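PDB 6DXN: Thiol:disulfide interchange protein from Klebsiella pneumoniae, which probably acts as a periplasmic thiol:disulfide oxidoreductase of the DsbA type, introducing disulfide bonds into secreted proteins. Local coordinates for residues A[122-125]-A[126-130]. Sequence-based numbering, arbitrary orientation.
Sequences EKYA and EMQSN
Y124 and Q128, one turn apart on the last two turns of helix 121-129, meet where the amide end of the glutamine lies beside the CD2-CE2 side of the ring. Q128 CD comes to 3.6 Å from Y124 CE2, and the amide is turned 39° from the ring plane, so the two neither stack flat nor stand square. The tyrosine reaches this place because its CG is anti to the backbone N (chi1 -173°), while the extended glutamine chain crosses it at about a right angle. Q128 OE1 also sits 3.1 Å from A125 CA.

One residue earlier on the helix, K123 pairs with M127, a selenomethionine. The lysine chain bends at chi2 (66°) and passes across the side chain of M127, with K123 CE 3.9 Å from M127 SE; the terminal CE of M127 folds back toward K123 CG. In one of the two E126 conformers OE1 lies 4.6 Å from K123 NZ, beyond a salt bridge, so any attraction is doubtful.

Beneath these side chains run regular i to i+4 bonds, among them Q128 N to Y124 O at 2.9 Å. The ladder weakens at the last turn: S129 N makes only a weak bond to A125 O, at 3.5 Å, and S129 OG gives the same carbonyl another hydrogen bond at 3.2 Å.

Further out, E76 takes the hydrogen bond from Q128 NE2, and F114 meets the Y124 ring edge-to-face. Y124 and M127 both pack on helix 71-83, sharing V80, in the helical domain that DsbA proteins carry as an insertion in the thioredoxin fold, here between strands 60-63 and 154-157. N130 then serves as N-cap of helix 131-146, its OD1 accepting from V133 N, where the chain turns from one helix into the next.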
loop_
_atom_site.group_PDB
_atom_site.type_symbol
_atom_site.label_atom_id
_atom_site.label_comp_id
_atom_site.label_asym_id
_atom_site.label_seq_id
_atom_site.Cartn_x
_atom_site.Cartn_y
_atom_site.Cartn_z
ATOM N N GLU A 122 7.594 -15.176 -20.116
ATOM C CA GLU A 122 6.607 -15.046 -21.201
ATOM C C GLU A 122 5.225 -14.702 -20.626
ATOM O O GLU A 122 4.504 -13.885 -21.190
ATOM C CB GLU A 122 6.494 -16.325 -22.035
ATOM C CG GLU A 122 7.700 -16.606 -22.917
ATOM C CD GLU A 122 8.957 -17.053 -22.192
ATOM O OE1 GLU A 122 8.900 -17.244 -20.959
ATOM O OE2 GLU A 122 9.983 -17.230 -22.868
ATOM N N LYS A 123 4.853 -15.344 -19.512
ATOM C CA LYS A 123 3.550 -15.072 -18.878
ATOM C C LYS A 123 3.591 -13.671 -18.245
ATOM O O LYS A 123 2.591 -12.949 -18.245
ATOM C CB LYS A 123 3.201 -16.163 -17.856
ATOM C CG LYS A 123 1.877 -15.983 -17.111
ATOM C CD LYS A 123 0.614 -16.087 -17.958
ATOM C CE LYS A 123 -0.646 -15.833 -17.151
ATOM N NZ LYS A 123 -1.880 -16.005 -17.962
ATOM N N TYR A 124 4.763 -13.269 -17.742
ATOM C CA TYR A 124 4.881 -11.950 -17.115
ATOM C C TYR A 124 4.707 -10.856 -18.179
ATOM O O TYR A 124 4.054 -9.846 -17.931
ATOM C CB TYR A 124 6.198 -11.803 -16.350
ATOM C CG TYR A 124 6.265 -10.524 -15.560
ATOM C CD1 TYR A 124 5.629 -10.419 -14.334
ATOM C CD2 TYR A 124 6.904 -9.403 -16.058
ATOM C CE1 TYR A 124 5.645 -9.238 -13.610
ATOM C CE2 TYR A 124 6.937 -8.215 -15.342
ATOM C CZ TYR A 124 6.308 -8.134 -14.111
ATOM O OH TYR A 124 6.337 -6.974 -13.390
ATOM N N ALA A 125 5.286 -11.082 -19.363
ATOM C CA ALA A 125 5.195 -10.146 -20.476
ATOM C C ALA A 125 3.738 -10.054 -20.950
ATOM O O ALA A 125 3.243 -8.968 -21.273
ATOM C CB ALA A 125 6.132 -10.576 -21.586
ATOM N N GLU A 126 3.055 -11.204 -20.974
ATOM C CA GLU A 126 1.651 -11.276 -21.393
ATOM C C GLU A 126 0.783 -10.447 -20.434
ATOM O O GLU A 126 -0.114 -9.726 -20.874
ATOM C CB GLU A 126 1.185 -12.733 -21.461
ATOM C CG GLU A 126 1.803 -13.526 -22.606
ATOM C CD GLU A 126 1.503 -15.017 -22.585
ATOM O OE1 GLU A 126 0.788 -15.463 -21.665
ATOM O OE2 GLU A 126 1.992 -15.735 -23.484
HETATM N N MSE A 127 1.069 -10.551 -19.129
HETATM C CA MSE A 127 0.315 -9.819 -18.104
HETATM C C MSE A 127 0.591 -8.337 -18.156
HETATM O O MSE A 127 -0.313 -7.531 -17.956
HETATM C CB MSE A 127 0.592 -10.447 -16.735
HETATM C CG MSE A 127 -0.133 -11.797 -16.692
HETATM SE SE MSE A 127 -0.045 -12.695 -14.939
HETATM C CE MSE A 127 1.901 -12.801 -14.673
ATOM N N GLN A 128 1.843 -7.966 -18.446
ATOM C CA GLN A 128 2.218 -6.555 -18.554
ATOM C C GLN A 128 1.330 -5.828 -19.573
ATOM O O GLN A 128 1.143 -4.612 -19.473
ATOM C CB GLN A 128 3.671 -6.398 -19.003
ATOM C CG GLN A 128 4.706 -6.661 -17.921
ATOM C CD GLN A 128 6.094 -6.698 -18.515
ATOM O OE1 GLN A 128 6.428 -7.590 -19.285
ATOM N NE2 GLN A 128 6.919 -5.731 -18.151
ATOM N N SER A 129 0.792 -6.585 -20.541
ATOM C CA SER A 129 -0.014 -6.030 -21.624
ATOM C C SER A 129 -1.500 -5.932 -21.237
ATOM O O SER A 129 -2.197 -5.031 -21.699
ATOM C CB SER A 129 0.143 -6.870 -22.868
ATOM O OG SER A 129 1.511 -7.088 -23.174
ATOM N N ASN A 130 -1.955 -6.877 -20.407
ATOM C CA ASN A 130 -3.355 -7.023 -19.969
ATOM C C ASN A 130 -4.005 -5.657 -19.685
ATOM O O ASN A 130 -3.440 -4.772 -19.022
ATOM C CB ASN A 130 -3.444 -7.994 -18.788
ATOM C CG ASN A 130 -4.858 -8.199 -18.289
ATOM O OD1 ASN A 130 -5.368 -7.404 -17.502
ATOM N ND2 ASN A 130 -5.471 -9.300 -18.689
#